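Local coordinates for 2'-deoxycytidine 5'-triphosphate deaminase (Agrobacterium tumefaciens, PDB 2R9Q), which probably removes the amino group from dCTP by hydrolysis to give dUTP, at residues T64-K69 and P143-I148; P95-L100 and V157-R162; F122-T127 and E132-P137; Q165-I170 and L274-M279. All coordinates share one frame; numbering follows the deposited sequence.

Interaction 1: T64-K69 and P143-I148; sequences TRVIDK and PLYLEI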
loop_
_atom_site.group_PDB
_atom_site.type_symbol
_atom_site.label_atom_id
_atom_site.label_comp_id
_atom_site.label_asym_id
_atom_site.label_seq_id
_atom_site.Cartn_x
_atom_site.Cartn_y
_atom_site.Cartn_z
ATOM N N THR B 64 -7.865 20.745 -28.726
ATOM C CA THR B 64 -8.742 19.709 -28.180
ATOM C C THR B 64 -9.638 20.267 -27.079
ATOM O O THR B 64 -9.143 20.796 -26.090
ATOM C CB THR B 64 -7.963 18.514 -27.570
ATOM O OG1 THR B 64 -6.967 18.035 -28.487
ATOM C CG2 THR B 64 -8.937 17.382 -27.195
ATOM N N ARG B 65 -10.953 20.148 -27.271
ATOM C CA ARG B 65 -11.936 20.444 -26.226
ATOM C C ARG B 65 -11.911 19.359 -25.155
ATOM O O ARG B 65 -11.772 18.184 -25.458
ATOM C CB ARG B 65 -13.349 20.564 -26.797
ATOM C CG ARG B 65 -13.518 21.660 -27.857
ATOM C CD ARG B 65 -14.982 21.916 -28.188
ATOM N NE ARG B 65 -15.706 20.685 -28.526
ATOM C CZ ARG B 65 -17.014 20.470 -28.329
ATOM N NH1 ARG B 65 -17.799 21.403 -27.778
ATOM N NH2 ARG B 65 -17.542 19.298 -28.674
ATOM N N VAL B 66 -12.039 19.770 -23.896
ATOM C CA VAL B 66 -12.067 18.816 -22.789
ATOM C C VAL B 66 -13.198 17.791 -22.985
ATOM O O VAL B 66 -13.001 16.595 -22.741
ATOM C CB VAL B 66 -12.177 19.522 -21.403
ATOM C CG1 VAL B 66 -12.401 18.497 -20.315
ATOM C CG2 VAL B 66 -10.934 20.359 -21.118
ATOM N N ILE B 67 -14.348 18.270 -23.477
ATOM C CA ILE B 67 -15.513 17.416 -23.715
ATOM C C ILE B 67 -15.274 16.326 -24.776
ATOM O O ILE B 67 -15.851 15.262 -24.668
ATOM C CB ILE B 67 -16.822 18.244 -24.002
ATOM C CG1 ILE B 67 -18.062 17.451 -23.557
ATOM C CG2 ILE B 67 -16.926 18.696 -25.473
ATOM C CD1 ILE B 67 -18.110 17.128 -22.053
ATOM N N ASP B 68 -14.415 16.579 -25.766
ATOM C CA ASP B 68 -14.039 15.558 -26.746
ATOM C C ASP B 68 -13.239 14.413 -26.148
ATOM O O ASP B 68 -13.568 13.243 -26.335
ATOM C CB ASP B 68 -13.245 16.168 -27.899
ATOM C CG ASP B 68 -14.068 17.134 -28.735
ATOM O OD1 ASP B 68 -15.316 17.083 -28.681
ATOM O OD2 ASP B 68 -13.448 17.944 -29.446
ATOM N N LYS B 69 -12.178 14.741 -25.437
ATOM C CA LYS B 69 -11.390 13.716 -24.749
ATOM C C LYS B 69 -12.256 12.839 -23.811
ATOM O O LYS B 69 -12.175 11.611 -23.849
ATOM C CB LYS B 69 -10.212 14.357 -24.012
ATOM C CG LYS B 69 -9.165 14.909 -24.952
ATOM C CD LYS B 69 -8.254 13.809 -25.547
ATOM C CE LYS B 69 -6.941 13.626 -24.776
ATOM N NZ LYS B 69 -5.755 14.253 -25.421
ATOM N N PRO B 143 -15.095 26.870 -21.206
ATOM C CA PRO B 143 -15.492 26.241 -19.966
ATOM C C PRO B 143 -14.298 25.912 -19.087
ATOM O O PRO B 143 -13.161 25.966 -19.538
ATOM C CB PRO B 143 -16.177 24.969 -20.444
ATOM C CG PRO B 143 -15.437 24.625 -21.636
ATOM C CD PRO B 143 -15.058 25.896 -22.306
ATOM N N LEU B 144 -14.589 25.601 -17.820
ATOM C CA LEU B 144 -13.589 25.145 -16.863
ATOM C C LEU B 144 -14.008 23.788 -16.277
ATOM O O LEU B 144 -15.202 23.489 -16.124
ATOM C CB LEU B 144 -13.377 26.181 -15.747
ATOM C CG LEU B 144 -12.850 27.588 -16.067
ATOM C CD1 LEU B 144 -13.025 28.536 -14.842
ATOM C CD2 LEU B 144 -11.394 27.600 -16.560
ATOM N N TYR B 145 -12.996 22.975 -15.975
ATOM C CA TYR B 145 -13.181 21.644 -15.425
ATOM C C TYR B 145 -12.281 21.480 -14.227
ATOM O O TYR B 145 -11.174 22.043 -14.203
ATOM C CB TYR B 145 -12.882 20.586 -16.483
ATOM C CG TYR B 145 -13.791 20.667 -17.680
ATOM C CD1 TYR B 145 -14.925 19.861 -17.781
ATOM C CD2 TYR B 145 -13.539 21.568 -18.712
ATOM C CE1 TYR B 145 -15.772 19.947 -18.870
ATOM C CE2 TYR B 145 -14.394 21.666 -19.791
ATOM C CZ TYR B 145 -15.509 20.852 -19.864
ATOM O OH TYR B 145 -16.353 20.923 -20.947
ATOM N N LEU B 146 -12.783 20.779 -13.206
ATOM C CA LEU B 146 -11.942 20.351 -12.068
ATOM C C LEU B 146 -11.746 18.832 -12.057
ATOM O O LEU B 146 -12.685 18.059 -12.015
ATOM C CB LEU B 146 -12.456 20.852 -10.716
ATOM C CG LEU B 146 -11.491 20.862 -9.522
ATOM C CD1 LEU B 146 -10.332 21.804 -9.749
ATOM C CD2 LEU B 146 -12.179 21.180 -8.190
ATOM N N GLU B 147 -10.494 18.427 -12.158
ATOM C CA GLU B 147 -10.085 17.075 -11.843
ATOM C C GLU B 147 -9.938 16.901 -10.324
ATOM O O GLU B 147 -9.276 17.703 -9.670
ATOM C CB GLU B 147 -8.783 16.800 -12.522
ATOM C CG GLU B 147 -8.392 15.370 -12.638
ATOM C CD GLU B 147 -7.214 15.207 -13.628
ATOM O OE1 GLU B 147 -6.039 15.339 -13.186
ATOM O OE2 GLU B 147 -7.479 14.963 -14.846
ATOM N N ILE B 148 -10.578 15.867 -9.778
ATOM C CA ILE B 148 -10.577 15.604 -8.350
ATOM C C ILE B 148 -10.173 14.177 -8.088
ATOM O O ILE B 148 -10.803 13.234 -8.561
ATOM C CB ILE B 148 -11.969 15.851 -7.629
ATOM C CG1 ILE B 148 -12.589 17.201 -7.948
ATOM C CG2 ILE B 148 -11.840 15.706 -6.081
ATOM C CD1 ILE B 148 -14.072 17.340 -7.566
HETATM O O HOH W 1 -14.844 21.268 -23.332
#
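Val66 and Tyr145 are where the two backbones come nearest, with CA atoms 8.0 Å apart, so the gap between helix start and strand is bridged by side chains and one water. The CB of each points at the opposing segment. Tyr145 offers a ring face, and Val66 CG1 stands 3.5 Å from the centroid of that ring, only 7° off its normal: a CH-pi contact placed centrally. With Val66 CG1 anti to the backbone N (chi1 172°), that methyl falls over the ring centre while Val66 CB approaches Tyr145 CE2 at 3.5 Å. At the phenol end, water 1 sits 2.8 Å from Tyr145 OH and takes the N-H of Ile67 at 3.0 Å, occupying an amide in the opening turn of the helix. Arg65, the N-cap residue, makes a salt bridge through NH2 to Asp68 OD1, on the syn side but tilted out of the carboxylate plane. Helix 66-71 is thus laid against the sheet containing strand 143-150, whose neighbours 91-101 and 121-127 supply Pro95 and Met126 beside Tyr145; Asp128, just past 121-127, accepts the Val66 amide.

Interaction 2: P95-L100 and V157-R162; sequences PLMESL and VRRGSR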
loop_
_atom_site.group_PDB
_atom_site.type_symbol
_atom_site.label_atom_id
_atom_site.label_comp_id
_atom_site.label_asym_id
_atom_site.label_seq_id
_atom_site.Cartn_x
_atom_site.Cartn_y
_atom_site.Cartn_z
ATOM N N PRO B 95 -17.236 19.277 -14.700
ATOM C CA PRO B 95 -17.514 20.619 -15.228
ATOM C C PRO B 95 -17.907 21.579 -14.133
ATOM O O PRO B 95 -18.712 21.257 -13.259
ATOM C CB PRO B 95 -18.656 20.399 -16.244
ATOM C CG PRO B 95 -18.515 18.962 -16.666
ATOM C CD PRO B 95 -18.037 18.255 -15.391
ATOM N N LEU B 96 -17.294 22.750 -14.183
ATOM C CA LEU B 96 -17.505 23.756 -13.200
ATOM C C LEU B 96 -18.643 24.646 -13.682
ATOM O O LEU B 96 -18.880 24.760 -14.878
ATOM C CB LEU B 96 -16.196 24.518 -12.949
ATOM C CG LEU B 96 -15.002 23.771 -12.319
ATOM C CD1 LEU B 96 -13.727 24.643 -12.386
ATOM C CD2 LEU B 96 -15.277 23.308 -10.896
ATOM N N MET B 97 -19.382 25.233 -12.743
ATOM C CA MET B 97 -20.434 26.211 -13.069
ATOM C C MET B 97 -19.875 27.510 -13.767
ATOM O O MET B 97 -20.499 28.091 -14.647
ATOM C CB MET B 97 -21.217 26.548 -11.803
ATOM C CG MET B 97 -22.061 25.413 -11.220
ATOM S SD MET B 97 -22.906 25.821 -9.652
ATOM C CE MET B 97 -23.922 27.193 -10.155
ATOM N N GLU B 98 -18.676 27.932 -13.394
ATOM C CA GLU B 98 -18.081 29.144 -13.955
ATOM C C GLU B 98 -17.433 28.917 -15.308
ATOM O O GLU B 98 -16.806 27.890 -15.542
ATOM C CB GLU B 98 -17.068 29.747 -12.995
ATOM C CG GLU B 98 -17.699 30.349 -11.748
ATOM C CD GLU B 98 -18.310 29.301 -10.829
ATOM O OE1 GLU B 98 -17.660 28.244 -10.593
ATOM O OE2 GLU B 98 -19.438 29.537 -10.358
ATOM N N SER B 99 -17.621 29.873 -16.209
ATOM C CA SER B 99 -16.945 29.868 -17.510
ATOM C C SER B 99 -16.430 31.265 -17.836
ATOM O O SER B 99 -16.793 32.249 -17.172
ATOM C CB SER B 99 -17.796 29.225 -18.654
ATOM O OG SER B 99 -18.904 29.983 -19.109
ATOM N N LEU B 100 -15.538 31.321 -18.821
ATOM C CA LEU B 100 -14.785 32.533 -19.094
ATOM C C LEU B 100 -14.913 33.041 -20.541
ATOM O O LEU B 100 -15.110 32.272 -21.472
ATOM C CB LEU B 100 -13.309 32.333 -18.721
ATOM C CG LEU B 100 -12.968 32.022 -17.256
ATOM C CD1 LEU B 100 -11.501 31.629 -17.163
ATOM C CD2 LEU B 100 -13.309 33.199 -16.291
ATOM N N VAL B 157 -19.281 15.506 -2.181
ATOM C CA VAL B 157 -19.406 16.741 -2.960
ATOM C C VAL B 157 -20.741 16.805 -3.668
ATOM O O VAL B 157 -21.410 15.803 -3.849
ATOM C CB VAL B 157 -18.242 16.938 -4.009
ATOM C CG1 VAL B 157 -16.885 16.796 -3.326
ATOM C CG2 VAL B 157 -18.399 16.016 -5.252
ATOM N N ARG B 158 -21.120 17.999 -4.078
ATOM C CA ARG B 158 -22.353 18.215 -4.781
ATOM C C ARG B 158 -22.282 19.485 -5.597
ATOM O O ARG B 158 -21.292 20.224 -5.545
ATOM C CB ARG B 158 -23.513 18.316 -3.790
ATOM C CG ARG B 158 -23.326 19.430 -2.750
ATOM C CD ARG B 158 -24.443 19.456 -1.785
ATOM N NE ARG B 158 -24.550 18.225 -1.020
ATOM C CZ ARG B 158 -23.821 17.942 0.050
ATOM N NH1 ARG B 158 -22.906 18.785 0.480
ATOM N NH2 ARG B 158 -24.004 16.800 0.701
ATOM N N ARG B 159 -23.366 19.745 -6.329
ATOM C CA ARG B 159 -23.506 20.969 -7.090
ATOM C C ARG B 159 -23.325 22.120 -6.109
ATOM O O ARG B 159 -23.956 22.156 -5.073
ATOM C CB ARG B 159 -24.836 21.026 -7.812
ATOM C CG ARG B 159 -24.996 22.257 -8.654
ATOM C CD ARG B 159 -26.389 22.412 -9.222
ATOM N NE ARG B 159 -26.559 23.731 -9.859
ATOM C CZ ARG B 159 -26.163 24.042 -11.095
ATOM N NH1 ARG B 159 -25.570 23.141 -11.879
ATOM N NH2 ARG B 159 -26.364 25.262 -11.568
ATOM N N GLY B 160 -22.413 23.017 -6.445
ATOM C CA GLY B 160 -22.051 24.125 -5.590
ATOM C C GLY B 160 -20.781 24.017 -4.771
ATOM O O GLY B 160 -20.293 25.016 -4.306
ATOM N N SER B 161 -20.253 22.811 -4.584
ATOM C CA SER B 161 -19.075 22.606 -3.755
ATOM C C SER B 161 -17.917 23.429 -4.291
ATOM O O SER B 161 -17.771 23.600 -5.492
ATOM C CB SER B 161 -18.719 21.117 -3.620
ATOM O OG SER B 161 -19.707 20.396 -2.909
ATOM N N ARG B 162 -17.131 23.983 -3.382
ATOM C CA ARG B 162 -16.043 24.878 -3.739
ATOM C C ARG B 162 -14.754 24.262 -3.266
ATOM O O ARG B 162 -14.530 24.185 -2.095
ATOM C CB ARG B 162 -16.280 26.238 -3.113
ATOM C CG ARG B 162 -17.372 27.001 -3.817
ATOM C CD ARG B 162 -18.195 27.870 -2.923
ATOM N NE ARG B 162 -17.346 28.825 -2.239
ATOM C CZ ARG B 162 -17.754 29.884 -1.545
ATOM N NH1 ARG B 162 -19.029 30.185 -1.430
ATOM N NH2 ARG B 162 -16.855 30.669 -0.968
#
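NH1 of Arg159 is gripped by two groups, the Glu30 carboxylate in a salt bridge and the Ser49 hydroxyl in a hydrogen bond, while Met97 covers one face of the same guanidinium. Met97 SD lies 3.9 Å above that plane and over its centre. The bend at chi3 (60°) turns the methyl so that Met97 CE comes 3.4 Å from Arg159 NH2, and the two side chains cross at about a right angle. Arg159 gets there by an extended chain from CG to NE. Its backbone belongs to a type II beta turn, closed by Ser161 N to Arg158 O at 2.9 Å. Gly160 holds the third position with positive phi (100°), and its N is 4.3 Å from Met97 SD. The turn is braced from within, since Arg158 N donates to Ser161 OG at 3.0 Å, and that hydroxyl also bonds Asp231. In the fold, the turn leads from strand 155-157 into strand 162-170, and Met97 marks the corner in strand 91-101 where its backbone pairs with Arg46 of strand 42-46.

Interaction 3: F122-T127 and E132-P137; sequences FTRVMT and EFDKIP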
loop_
_atom_site.group_PDB
_atom_site.type_symbol
_atom_site.label_atom_id
_atom_site.label_comp_id
_atom_site.label_asym_id
_atom_site.label_seq_id
_atom_site.Cartn_x
_atom_site.Cartn_y
_atom_site.Cartn_z
ATOM N N PHE B 122 -6.393 15.970 -4.063
ATOM C CA PHE B 122 -5.711 16.361 -5.287
ATOM C C PHE B 122 -6.720 16.942 -6.254
ATOM O O PHE B 122 -7.758 16.350 -6.504
ATOM C CB PHE B 122 -4.980 15.145 -5.849
ATOM C CG PHE B 122 -4.467 15.292 -7.227
ATOM C CD1 PHE B 122 -3.093 15.454 -7.451
ATOM C CD2 PHE B 122 -5.318 15.210 -8.308
ATOM C CE1 PHE B 122 -2.605 15.570 -8.706
ATOM C CE2 PHE B 122 -4.823 15.308 -9.604
ATOM C CZ PHE B 122 -3.451 15.496 -9.792
ATOM N N THR B 123 -6.407 18.120 -6.780
ATOM C CA THR B 123 -7.223 18.816 -7.769
ATOM C C THR B 123 -6.358 19.497 -8.848
ATOM O O THR B 123 -5.227 19.885 -8.593
ATOM C CB THR B 123 -8.218 19.877 -7.124
ATOM O OG1 THR B 123 -7.493 20.953 -6.533
ATOM C CG2 THR B 123 -9.118 19.240 -6.075
ATOM N N ARG B 124 -6.919 19.598 -10.047
ATOM C CA ARG B 124 -6.349 20.297 -11.192
ATOM C C ARG B 124 -7.484 20.956 -11.976
ATOM O O ARG B 124 -8.428 20.296 -12.377
ATOM C CB ARG B 124 -5.660 19.317 -12.148
ATOM C CG ARG B 124 -4.507 18.571 -11.581
ATOM C CD ARG B 124 -3.330 19.450 -11.407
ATOM N NE ARG B 124 -2.136 18.673 -11.076
ATOM C CZ ARG B 124 -1.705 18.453 -9.842
ATOM N NH1 ARG B 124 -2.365 18.919 -8.781
ATOM N NH2 ARG B 124 -0.609 17.746 -9.660
ATOM N N VAL B 125 -7.391 22.262 -12.191
ATOM C CA VAL B 125 -8.226 22.937 -13.178
ATOM C C VAL B 125 -7.718 22.725 -14.617
ATOM O O VAL B 125 -6.525 22.872 -14.912
ATOM C CB VAL B 125 -8.399 24.408 -12.872
ATOM C CG1 VAL B 125 -9.302 25.059 -13.893
ATOM C CG2 VAL B 125 -8.988 24.568 -11.504
ATOM N N MET B 126 -8.624 22.319 -15.501
ATOM C CA MET B 126 -8.293 22.243 -16.920
ATOM C C MET B 126 -9.175 23.132 -17.811
ATOM O O MET B 126 -10.335 23.414 -17.509
ATOM C CB MET B 126 -8.186 20.792 -17.440
ATOM C CG MET B 126 -9.272 19.846 -17.028
ATOM S SD MET B 126 -8.989 18.125 -17.510
ATOM C CE MET B 126 -9.069 18.178 -19.269
ATOM N N THR B 127 -8.523 23.634 -18.865
ATOM C CA THR B 127 -9.119 24.410 -19.927
ATOM C C THR B 127 -9.132 23.590 -21.224
ATOM O O THR B 127 -8.383 22.629 -21.381
ATOM C CB THR B 127 -8.373 25.770 -20.205
ATOM O OG1 THR B 127 -6.985 25.551 -20.489
ATOM C CG2 THR B 127 -8.511 26.722 -19.125
ATOM N N GLU B 132 -0.917 22.825 -19.972
ATOM C CA GLU B 132 -0.597 22.848 -18.573
ATOM C C GLU B 132 -1.907 22.953 -17.802
ATOM O O GLU B 132 -2.861 23.547 -18.291
ATOM C CB GLU B 132 0.301 24.054 -18.297
ATOM C CG GLU B 132 1.003 24.041 -16.949
ATOM C CD GLU B 132 2.170 25.017 -16.909
ATOM O OE1 GLU B 132 2.365 25.708 -17.932
ATOM O OE2 GLU B 132 2.888 25.076 -15.875
ATOM N N PHE B 133 -1.945 22.355 -16.617
ATOM C CA PHE B 133 -3.068 22.530 -15.679
ATOM C C PHE B 133 -2.973 23.847 -14.926
ATOM O O PHE B 133 -1.907 24.469 -14.862
ATOM C CB PHE B 133 -3.125 21.400 -14.642
ATOM C CG PHE B 133 -3.513 20.078 -15.203
ATOM C CD1 PHE B 133 -4.670 19.935 -15.972
ATOM C CD2 PHE B 133 -2.754 18.965 -14.947
ATOM C CE1 PHE B 133 -5.047 18.697 -16.474
ATOM C CE2 PHE B 133 -3.126 17.731 -15.439
ATOM C CZ PHE B 133 -4.258 17.591 -16.205
ATOM N N ASP B 134 -4.115 24.274 -14.393
ATOM C CA ASP B 134 -4.196 25.401 -13.467
ATOM C C ASP B 134 -3.741 26.761 -14.044
ATOM O O ASP B 134 -3.573 27.726 -13.308
ATOM C CB ASP B 134 -3.423 25.097 -12.181
ATOM C CG ASP B 134 -3.962 23.883 -11.410
ATOM O OD1 ASP B 134 -5.135 23.516 -11.546
ATOM O OD2 ASP B 134 -3.192 23.307 -10.624
ATOM N N LYS B 135 -3.572 26.812 -15.364
ATOM C CA LYS B 135 -3.229 28.021 -16.086
ATOM C C LYS B 135 -4.283 28.267 -17.172
ATOM O O LYS B 135 -4.577 27.398 -17.996
ATOM C CB LYS B 135 -1.815 27.943 -16.691
ATOM C CG LYS B 135 -0.696 27.773 -15.665
ATOM C CD LYS B 135 -0.539 29.003 -14.786
ATOM C CE LYS B 135 -0.005 28.653 -13.363
ATOM N NZ LYS B 135 -1.022 27.985 -12.454
ATOM N N ILE B 136 -4.870 29.457 -17.111
ATOM C CA ILE B 136 -5.810 29.939 -18.081
ATOM C C ILE B 136 -5.042 30.973 -18.947
ATOM O O ILE B 136 -4.508 31.967 -18.427
ATOM C CB ILE B 136 -7.042 30.551 -17.398
ATOM C CG1 ILE B 136 -7.717 29.526 -16.479
ATOM C CG2 ILE B 136 -8.068 31.023 -18.430
ATOM C CD1 ILE B 136 -7.056 29.276 -15.165
ATOM N N PRO B 137 -4.949 30.722 -20.271
ATOM C CA PRO B 137 -4.192 31.651 -21.129
ATOM C C PRO B 137 -4.814 33.042 -21.206
ATOM O O PRO B 137 -5.988 33.199 -20.917
ATOM C CB PRO B 137 -4.208 30.975 -22.494
ATOM C CG PRO B 137 -4.668 29.581 -22.253
ATOM C CD PRO B 137 -5.508 29.601 -21.043
HETATM O O HOH W 2 -4.072 22.735 -8.376
HETATM O O HOH W 3 -5.200 24.898 -17.756
#
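The short connection that carries the chain from one sheet to another in the N-terminal half is fastened here by Val125 and Asp134, whose CA atoms lie 4.7 Å apart. Two hydrogen bonds join this pair. Asp134 N donates to Val125 O at 2.8 Å, nearly straight at 174°, and Val125 N donates to Asp134 OD1 at 2.7 Å, meeting it nearly along the C-O axis. The carboxylate thereby takes the acceptor role that a backbone carbonyl usually plays between strands, at a residue with positive phi (62°). Beside it, Phe133 lies against side chains of the strand: Arg124 CB is over one face toward the rim, 4.0 Å from the ring centroid, in a CH-pi contact. Met126 instead comes at the ring edge, its CB 3.9 Å from Phe133 CE1 and its sulfur making a Met-aromatic contact. Arg124 NH1 folds back to Thr123 O at 3.0 Å, while its NH2 reaches Gly287 O of the second subunit. Farther along, Thr127 CG2 packs 3.9 Å from Ile136 CG1. Strand 121-127 pairs with 143-150, whereas Asp134 and Ile136 bond to Ala110 and Ala108 of strand 106-112, so the contact spans both sheets.

Interaction 4: Q165-I170 and L274-M279; sequences QIRFRI and LYAAEM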
loop_
_atom_site.group_PDB
_atom_site.type_symbol
_atom_site.label_atom_id
_atom_site.label_comp_id
_atom_site.label_asym_id
_atom_site.label_seq_id
_atom_site.Cartn_x
_atom_site.Cartn_y
_atom_site.Cartn_z
ATOM N N GLN B 165 -9.900 27.708 -6.371
ATOM C CA GLN B 165 -10.046 29.127 -6.700
ATOM C C GLN B 165 -9.142 29.617 -7.842
ATOM O O GLN B 165 -8.070 29.083 -8.090
ATOM C CB GLN B 165 -9.908 30.007 -5.472
ATOM C CG GLN B 165 -8.772 29.727 -4.610
ATOM C CD GLN B 165 -8.855 30.435 -3.290
ATOM O OE1 GLN B 165 -7.829 30.740 -2.689
ATOM N NE2 GLN B 165 -10.069 30.731 -2.831
ATOM N N ILE B 166 -9.643 30.632 -8.543
ATOM C CA ILE B 166 -9.000 31.224 -9.701
ATOM C C ILE B 166 -8.633 32.704 -9.408
ATOM O O ILE B 166 -9.464 33.487 -8.948
ATOM C CB ILE B 166 -9.900 31.039 -10.960
ATOM C CG1 ILE B 166 -9.194 31.472 -12.246
ATOM C CG2 ILE B 166 -11.218 31.771 -10.848
ATOM C CD1 ILE B 166 -10.044 31.241 -13.457
ATOM N N ARG B 167 -7.370 33.052 -9.643
ATOM C CA ARG B 167 -6.869 34.425 -9.520
ATOM C C ARG B 167 -6.625 34.999 -10.914
ATOM O O ARG B 167 -5.983 34.373 -11.743
ATOM C CB ARG B 167 -5.576 34.419 -8.707
ATOM C CG ARG B 167 -4.825 35.739 -8.605
ATOM C CD ARG B 167 -3.775 35.670 -7.511
ATOM N NE ARG B 167 -4.350 35.642 -6.152
ATOM C CZ ARG B 167 -3.638 35.607 -5.032
ATOM N NH1 ARG B 167 -2.326 35.561 -5.082
ATOM N NH2 ARG B 167 -4.242 35.604 -3.853
ATOM N N PHE B 168 -7.161 36.186 -11.164
ATOM C CA PHE B 168 -7.017 36.881 -12.460
ATOM C C PHE B 168 -5.964 37.960 -12.391
ATOM O O PHE B 168 -5.809 38.609 -11.365
ATOM C CB PHE B 168 -8.340 37.507 -12.899
ATOM C CG PHE B 168 -9.482 36.548 -12.917
ATOM C CD1 PHE B 168 -9.797 35.860 -14.058
ATOM C CD2 PHE B 168 -10.240 36.335 -11.777
ATOM C CE1 PHE B 168 -10.820 34.968 -14.071
ATOM C CE2 PHE B 168 -11.277 35.454 -11.789
ATOM C CZ PHE B 168 -11.570 34.769 -12.935
ATOM N N ARG B 169 -5.241 38.147 -13.494
ATOM C CA ARG B 169 -4.177 39.150 -13.560
ATOM C C ARG B 169 -3.924 39.777 -14.952
ATOM O O ARG B 169 -4.222 39.175 -15.987
ATOM C CB ARG B 169 -2.889 38.531 -13.029
ATOM C CG ARG B 169 -2.423 37.332 -13.810
ATOM C CD ARG B 169 -1.076 36.852 -13.340
ATOM N NE ARG B 169 -1.017 36.505 -11.922
ATOM C CZ ARG B 169 -1.541 35.407 -11.376
ATOM N NH1 ARG B 169 -2.247 34.539 -12.091
ATOM N NH2 ARG B 169 -1.382 35.196 -10.085
ATOM N N ILE B 170 -3.389 40.996 -14.965
ATOM C CA ILE B 170 -2.846 41.600 -16.195
ATOM C C ILE B 170 -1.342 41.726 -16.022
ATOM O O ILE B 170 -0.873 42.376 -15.115
ATOM C CB ILE B 170 -3.512 42.947 -16.556
ATOM C CG1 ILE B 170 -5.034 42.741 -16.731
ATOM C CG2 ILE B 170 -2.903 43.528 -17.865
ATOM C CD1 ILE B 170 -5.899 43.870 -16.227
ATOM N N LEU B 274 -2.370 45.787 -0.551
ATOM C CA LEU B 274 -2.144 46.123 -1.949
ATOM C C LEU B 274 -1.274 45.061 -2.634
ATOM O O LEU B 274 -0.773 45.263 -3.751
ATOM C CB LEU B 274 -1.459 47.476 -2.042
ATOM C CG LEU B 274 -2.190 48.719 -1.579
ATOM C CD1 LEU B 274 -1.236 49.906 -1.831
ATOM C CD2 LEU B 274 -3.519 48.829 -2.335
ATOM N N TYR B 275 -1.080 43.958 -1.914
ATOM C CA TYR B 275 -0.344 42.807 -2.385
ATOM C C TYR B 275 -1.125 41.521 -2.121
ATOM O O TYR B 275 -1.873 41.396 -1.140
ATOM C CB TYR B 275 1.027 42.755 -1.720
ATOM C CG TYR B 275 1.852 43.979 -2.018
ATOM C CD1 TYR B 275 2.818 43.955 -3.015
ATOM C CD2 TYR B 275 1.632 45.179 -1.329
ATOM C CE1 TYR B 275 3.577 45.089 -3.315
ATOM C CE2 TYR B 275 2.378 46.330 -1.621
ATOM C CZ TYR B 275 3.349 46.277 -2.622
ATOM O OH TYR B 275 4.100 47.398 -2.933
ATOM N N ALA B 276 -0.990 40.592 -3.055
ATOM C CA ALA B 276 -1.373 39.218 -2.823
ATOM C C ALA B 276 -0.080 38.392 -2.791
ATOM O O ALA B 276 0.981 38.869 -3.203
ATOM C CB ALA B 276 -2.326 38.740 -3.915
ATOM N N ALA B 277 -0.176 37.178 -2.245
ATOM C CA ALA B 277 0.920 36.198 -2.267
ATOM C C ALA B 277 0.494 34.796 -2.769
ATOM O O ALA B 277 -0.688 34.468 -2.898
ATOM C CB ALA B 277 1.582 36.098 -0.897
ATOM N N GLU B 278 1.505 33.989 -3.062
ATOM C CA GLU B 278 1.340 32.610 -3.415
ATOM C C GLU B 278 2.468 31.822 -2.774
ATOM O O GLU B 278 3.624 32.234 -2.809
ATOM C CB GLU B 278 1.331 32.436 -4.926
ATOM C CG GLU B 278 0.905 31.068 -5.415
ATOM C CD GLU B 278 0.717 31.005 -6.935
ATOM O OE1 GLU B 278 0.918 32.008 -7.659
ATOM O OE2 GLU B 278 0.343 29.940 -7.425
ATOM N N MET B 279 2.092 30.702 -2.162
ATOM C CA MET B 279 3.018 29.796 -1.517
ATOM C C MET B 279 3.630 28.930 -2.620
ATOM O O MET B 279 2.915 28.478 -3.502
ATOM C CB MET B 279 2.241 28.927 -0.509
ATOM C CG MET B 279 2.815 28.881 0.906
ATOM S SD MET B 279 4.340 27.947 1.021
ATOM C CE MET B 279 5.542 29.262 1.056
HETATM O O HOH W 4 -0.321 34.627 -7.233
#
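Arg167 reaches from strand 162-170 to Ala276 and Ala277, bridging backbones whose closest CA atoms, those of Arg167 and Ala276, are 9.9 Å apart. Its CB points toward the opposing strand, and CG lies anti to the backbone N (chi1 173°), which carries the chain on toward 274-279. CG and CD serve as the spacer, and a bend at chi3 (-71°) then turns the guanidinium. NE donates to Ala41 O. CZ sits 3.6 Å from Ala276 CB, whose methyl rests on one face of the guanidinium, offset toward the rim and nearest to Arg167 NH1 at 3.4 Å. NH1 carries the direct polar link: it donates to Ala277 O at 2.9 Å with an N-H...O angle of 149°, coming from above the carbonyl plane and not along a lone pair. NH1 also donates to water 4 at 3.1 Å, and this water lies 2.9 Å from Glu278 OE1. NH2 donates to Phe297 O. Three backbone carbonyls and a water take up N-H groups on NE, NH1 and NH2 of the buried guanidinium and should fix its rotation; the Glu278 carboxylate, which meets NH1 through the water and has a second partner in Asn111, may add some electrostatic stabilisation. The contact is consistent with two related dUTPase-clan domains in tandem, joined here by a buried arginine that reaches backbone carbonyls across the junction.

Followed from the N terminus, the chain first opens interaction 1 at 64-69, then interaction 2 at 95-100 before the first has closed. Interaction 3 comes next, a tight loop between 122-127 and 132-137 that lies wholly within both larger loops. Interaction 1 closes at 143-148 and interaction 2 at 157-162, so these two cross. Interaction 4 starts only afterwards, at 165-170, and closes at 274-279. Strand 143-150 runs between strands 91-101 and 121-127, putting interactions 1, 2 and 3 on one sheet. Ile136 and Leu100 both pack on Ile166, relating interactions 2 and 3 to interaction 4, which ties the N-terminal half to the C-terminal one.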